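PDB 2XCZ: possible atls1-like light-inducible protein from Prochlorococcus marinus, which is of unknown function but belongs to the macrophage migration inhibitory factor (MIF) family of small trimeric alpha/beta proteins. Local coordinates for residues Asn5-Val10 with Cys44-Thr49; Glu61-Gly66 with Gly98-Pro103. One frame throughout, in Å; residues are numbered along the deposited sequence.

Interaction 1 (Asn5-Val10 with Cys44-Thr49); sequences NIQASV and CGVPMT
Met-48 and Val-46 meet the flat peptide group between Ala-8 and Ser-9 from different directions. The sulfur of Met-48 lies over one face of this group, with SD 3.9 Å from Ser-9 N. Its chain is extended to SD and then bends (chi3 67°), which places CE beside the end of the Gln-7 side chain. The amide of Gln-7 is probably turned over in the model. At the oxygen edge, Val-46 N donates to Ala-8 O (3.2 Å), tilted only 16° from the carbonyl plane. The other face is approached near its oxygen by Cys-44, whose CA makes a bent CA-H...O contact with Ala-8 O at 3.5 Å.

Gly-45 N makes the second backbone bond, to Val-10 O, at 2.8 Å. Gly-45 has a positive phi, which favours glycine here. Ser-9 CA and Val-46 O add a CA-H...O contact of 3.3 Å. Water 1 donates to Ser-9 O and, weakly, to Val-46 O.

The side chains of Gln-7 and Val-46 cross at about a right angle. Gln-7 CG is 4.0 Å from Val-46 CG2 and about as far from CG1, so both methyls touch it. The CB atoms of Ser-9 and Met-48 also meet, at 4.0 Å. The hydroxyl of Ser-9 is used outside this contact, by Thr-57 N.

The contact forms where strand 3-8 ends and the chain leaving strand 39-43 turns across it at nearly 90°. Strand 3-8 lies between strands 39-43 and 58-64 in the sheet. Ala-8 and Val-10 pack on Ile-90. Met-48 and Thr-49 pair antiparallel with a strand of the second subunit, so beta pairing runs across the subunit interface.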
loop_
_atom_site.group_PDB
_atom_site.type_symbol
_atom_site.label_atom_id
_atom_site.label_comp_id
_atom_site.label_asym_id
_atom_site.label_seq_id
_atom_site.Cartn_x
_atom_site.Cartn_y
_atom_site.Cartn_z
ATOM N N ASN A 5 -4.760 0.794 7.114
ATOM C CA ASN A 5 -3.302 0.819 7.192
ATOM C C ASN A 5 -2.838 2.272 7.269
ATOM O O ASN A 5 -3.162 3.072 6.390
ATOM C CB ASN A 5 -2.706 0.132 5.951
ATOM C CG ASN A 5 -2.886 -1.376 5.952
ATOM O OD1 ASN A 5 -2.760 -2.049 6.987
ATOM N ND2 ASN A 5 -3.142 -1.922 4.766
ATOM N N ILE A 6 -2.102 2.622 8.324
ATOM C CA ILE A 6 -1.631 3.998 8.496
ATOM C C ILE A 6 -0.134 4.062 8.271
ATOM O O ILE A 6 0.626 3.253 8.808
ATOM C CB ILE A 6 -1.966 4.547 9.910
ATOM C CG1 ILE A 6 -3.479 4.477 10.197
ATOM C CG2 ILE A 6 -1.511 5.998 10.048
ATOM C CD1 ILE A 6 -3.806 4.491 11.705
ATOM N N GLN A 7 0.282 5.029 7.467
ATOM C CA GLN A 7 1.693 5.289 7.202
ATOM C C GLN A 7 1.968 6.737 7.636
ATOM O O GLN A 7 1.424 7.688 7.058
ATOM C CB GLN A 7 1.945 5.067 5.711
ATOM C CG GLN A 7 3.292 5.487 5.175
ATOM C CD GLN A 7 3.229 5.748 3.685
ATOM O OE1 GLN A 7 3.247 6.899 3.244
ATOM N NE2 GLN A 7 3.112 4.680 2.898
ATOM N N ALA A 8 2.793 6.914 8.667
ATOM C CA ALA A 8 2.953 8.261 9.239
ATOM C C ALA A 8 4.404 8.691 9.271
ATOM O O ALA A 8 5.291 7.848 9.361
ATOM C CB ALA A 8 2.327 8.339 10.641
ATOM N N SER A 9 4.626 10.000 9.210
ATOM C CA SER A 9 5.966 10.571 9.221
ATOM C C SER A 9 6.545 10.733 10.626
ATOM O O SER A 9 7.775 10.791 10.796
ATOM C CB SER A 9 5.985 11.917 8.492
ATOM O OG SER A 9 5.308 12.918 9.240
ATOM N N VAL A 10 5.666 10.802 11.623
ATOM C CA VAL A 10 6.094 11.023 13.019
ATOM C C VAL A 10 6.806 9.792 13.592
ATOM O O VAL A 10 6.653 8.682 13.089
ATOM C CB VAL A 10 4.910 11.412 13.936
ATOM C CG1 VAL A 10 4.244 12.691 13.459
ATOM C CG2 VAL A 10 3.907 10.272 14.041
ATOM N N CYS A 44 5.104 3.976 11.526
ATOM C CA CYS A 44 5.638 5.311 11.768
ATOM C C CYS A 44 7.077 5.450 11.242
ATOM O O CYS A 44 7.674 4.476 10.748
ATOM C CB CYS A 44 5.590 5.630 13.267
ATOM S SG CYS A 44 3.929 5.833 13.941
ATOM N N GLY A 45 7.614 6.663 11.355
ATOM C CA GLY A 45 8.982 6.971 10.964
ATOM C C GLY A 45 9.294 6.940 9.476
ATOM O O GLY A 45 10.454 6.836 9.080
ATOM N N VAL A 46 8.263 7.035 8.642
ATOM C CA VAL A 46 8.430 7.004 7.193
ATOM C C VAL A 46 8.721 8.414 6.660
ATOM O O VAL A 46 7.984 9.362 6.957
ATOM C CB VAL A 46 7.145 6.477 6.517
ATOM C CG1 VAL A 46 7.328 6.386 5.002
ATOM C CG2 VAL A 46 6.750 5.132 7.109
ATOM N N PRO A 47 9.821 8.573 5.912
ATOM C CA PRO A 47 10.072 9.853 5.268
ATOM C C PRO A 47 8.906 10.217 4.346
ATOM O O PRO A 47 8.532 9.436 3.449
ATOM C CB PRO A 47 11.358 9.590 4.464
ATOM C CG PRO A 47 12.048 8.550 5.256
ATOM C CD PRO A 47 10.951 7.646 5.732
ATOM N N MET A 48 8.321 11.379 4.592
ATOM C CA MET A 48 7.175 11.847 3.806
ATOM C C MET A 48 7.253 13.347 3.608
ATOM O O MET A 48 7.816 14.064 4.446
ATOM C CB MET A 48 5.870 11.541 4.538
ATOM C CG MET A 48 5.566 10.067 4.644
ATOM S SD MET A 48 3.952 9.765 5.348
ATOM C CE MET A 48 2.874 10.409 4.059
ATOM N N THR A 49 6.703 13.820 2.499
ATOM C CA THR A 49 6.385 15.239 2.364
ATOM C C THR A 49 4.889 15.420 2.107
ATOM O O THR A 49 4.219 14.525 1.596
ATOM C CB THR A 49 7.194 15.949 1.251
ATOM O OG1 THR A 49 6.757 15.504 -0.039
ATOM C CG2 THR A 49 8.682 15.683 1.409
HETATM O O HOH W 1 9.459 10.836 8.782
#

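Interaction 2 (Glu61-Gly66 with Gly98-Pro103); sequences EVKSIG and GFEDVP
Lys-63 and Glu-100 cross obliquely on one face of a pair of parallel strands. The lysine chain is extended as far as CE and then bends (chi4 -51°), turning NZ to Glu-100 OE1. This salt bridge measures 2.8 Å. NZ meets the oxygen from above the carboxylate plane, 63° out of it. Water 2 accepts from the same NZ and donates to Gly-98 O, tying the ammonium group to the backbone. Val-102 CG2 touches Lys-63 CB at 3.9 Å, so the lysine stem has an apolar neighbour as well.

On the other face, Val-62 and Phe-99 lie side by side and point the same way. Val-62 CB is 3.8 Å from Phe-99 CD1. The ring also packs on Val-76 of helix 72-88.

Four backbone bonds join the strands, beginning with Val-62 N to Gly-98 O at 2.9 Å. Beyond them, Gly-66 N donates to Asp-101 OD1 (3.0 Å), again from above the carboxylate plane. Ser-64 OG donates to Gly-66 O within the same segment.

Glu-100 packs on Glu-100 of both other subunits, and Lys-63 would partly offset the gathered negative charge. Strands 58-64 and 95-101, with helix 72-88 between them, form a beta-alpha-beta unit of the MIF fold.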
loop_
_atom_site.group_PDB
_atom_site.type_symbol
_atom_site.label_atom_id
_atom_site.label_comp_id
_atom_site.label_asym_id
_atom_site.label_seq_id
_atom_site.Cartn_x
_atom_site.Cartn_y
_atom_site.Cartn_z
ATOM N N GLU A 61 -4.713 4.020 4.206
ATOM C CA GLU A 61 -5.616 3.312 3.291
ATOM C C GLU A 61 -6.703 2.574 4.053
ATOM O O GLU A 61 -6.437 1.925 5.067
ATOM C CB GLU A 61 -4.890 2.414 2.314
ATOM C CG GLU A 61 -3.884 1.516 2.877
ATOM C CD GLU A 61 -3.429 0.459 1.864
ATOM O OE1 GLU A 61 -3.289 0.775 0.647
ATOM O OE2 GLU A 61 -3.202 -0.679 2.297
ATOM N N VAL A 62 -7.933 2.749 3.584
ATOM C CA VAL A 62 -9.074 2.081 4.153
ATOM C C VAL A 62 -9.740 1.237 3.084
ATOM O O VAL A 62 -10.014 1.732 2.003
ATOM C CB VAL A 62 -10.103 3.083 4.720
ATOM C CG1 VAL A 62 -11.387 2.357 5.158
ATOM C CG2 VAL A 62 -9.506 3.845 5.904
ATOM N N LYS A 63 -9.991 -0.035 3.397
ATOM C CA LYS A 63 -10.737 -0.912 2.492
ATOM C C LYS A 63 -11.862 -1.603 3.243
ATOM O O LYS A 63 -11.767 -1.885 4.434
ATOM C CB LYS A 63 -9.832 -1.958 1.821
ATOM C CG LYS A 63 -8.688 -1.376 1.007
ATOM C CD LYS A 63 -7.908 -2.490 0.325
ATOM C CE LYS A 63 -6.675 -1.962 -0.401
ATOM N NZ LYS A 63 -6.967 -0.817 -1.328
ATOM N N SER A 64 -12.941 -1.880 2.523
ATOM C CA SER A 64 -14.050 -2.624 3.086
ATOM C C SER A 64 -14.778 -3.340 1.966
ATOM O O SER A 64 -14.765 -2.873 0.817
ATOM C CB SER A 64 -15.030 -1.670 3.778
ATOM O OG SER A 64 -16.025 -2.402 4.472
ATOM N N ILE A 65 -15.392 -4.480 2.297
ATOM C CA ILE A 65 -16.354 -5.094 1.402
ATOM C C ILE A 65 -17.676 -4.380 1.682
ATOM O O ILE A 65 -18.344 -4.637 2.690
ATOM C CB ILE A 65 -16.470 -6.629 1.602
ATOM C CG1 ILE A 65 -15.151 -7.332 1.262
ATOM C CG2 ILE A 65 -17.593 -7.190 0.713
ATOM C CD1 ILE A 65 -15.110 -8.793 1.699
ATOM N N GLY A 66 -18.026 -3.469 0.788
ATOM C CA GLY A 66 -19.147 -2.568 0.982
ATOM C C GLY A 66 -18.992 -1.697 2.220
ATOM O O GLY A 66 -17.874 -1.493 2.719
ATOM N N GLY A 98 -6.975 7.026 1.360
ATOM C CA GLY A 98 -7.446 6.372 0.120
ATOM C C GLY A 98 -8.427 5.267 0.464
ATOM O O GLY A 98 -8.069 4.310 1.175
ATOM N N PHE A 99 -9.654 5.382 -0.053
ATOM C CA PHE A 99 -10.708 4.381 0.189
ATOM C C PHE A 99 -10.879 3.432 -0.997
ATOM O O PHE A 99 -10.748 3.850 -2.150
ATOM C CB PHE A 99 -12.073 5.072 0.391
ATOM C CG PHE A 99 -12.207 5.815 1.687
ATOM C CD1 PHE A 99 -12.709 5.174 2.826
ATOM C CD2 PHE A 99 -11.855 7.158 1.770
ATOM C CE1 PHE A 99 -12.855 5.859 4.008
ATOM C CE2 PHE A 99 -11.997 7.872 2.957
ATOM C CZ PHE A 99 -12.486 7.223 4.095
ATOM N N GLU A 100 -11.234 2.177 -0.715
ATOM C CA GLU A 100 -11.614 1.227 -1.761
ATOM C C GLU A 100 -12.751 0.341 -1.237
ATOM O O GLU A 100 -12.671 -0.195 -0.132
ATOM C CB GLU A 100 -10.412 0.366 -2.157
ATOM C CG GLU A 100 -10.680 -0.617 -3.294
ATOM C CD GLU A 100 -9.408 -1.289 -3.785
ATOM O OE1 GLU A 100 -8.773 -2.041 -3.010
ATOM O OE2 GLU A 100 -9.030 -1.057 -4.954
ATOM N N ASP A 101 -13.834 0.256 -2.012
ATOM C CA ASP A 101 -14.885 -0.724 -1.774
ATOM C C ASP A 101 -14.501 -1.946 -2.613
ATOM O O ASP A 101 -14.555 -1.924 -3.853
ATOM C CB ASP A 101 -16.249 -0.131 -2.178
ATOM C CG ASP A 101 -17.398 -1.127 -2.053
ATOM O OD1 ASP A 101 -17.161 -2.334 -1.805
ATOM O OD2 ASP A 101 -18.558 -0.693 -2.227
ATOM N N VAL A 102 -14.070 -3.004 -1.928
ATOM C CA VAL A 102 -13.473 -4.174 -2.576
ATOM C C VAL A 102 -14.528 -5.259 -2.769
ATOM O O VAL A 102 -15.230 -5.593 -1.810
ATOM C CB VAL A 102 -12.339 -4.769 -1.710
ATOM C CG1 VAL A 102 -11.667 -5.934 -2.444
ATOM C CG2 VAL A 102 -11.304 -3.701 -1.364
ATOM N N PRO A 103 -14.659 -5.794 -4.003
ATOM C CA PRO A 103 -15.564 -6.932 -4.161
ATOM C C PRO A 103 -15.083 -8.104 -3.326
ATOM O O PRO A 103 -13.865 -8.319 -3.192
ATOM C CB PRO A 103 -15.471 -7.250 -5.662
ATOM C CG PRO A 103 -15.047 -5.971 -6.281
ATOM C CD PRO A 103 -14.075 -5.395 -5.292
HETATM O O HOH W 2 -7.703 1.537 0.020
#

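How the interactions relate
The two contacts come in series along the chain, with interaction 1 closing before interaction 2 opens. Their centres are 21 Å apart, on opposite sides of the chain's centre. Both reach the same four-stranded mixed sheet, interaction 1 through strand 3-8 and interaction 2 through strands 58-64 and 95-101. Strands 3-8 and 58-64 are antiparallel neighbours in it, and 95-101 is an outermost strand within this chain. Asn-5 ND2 and Glu-61 OE2, 2.8 Å apart, probably form a hydrogen bond that links the two directly. Both also touch the second subunit, so each connects the fold of the chain to the assembly of the trimer.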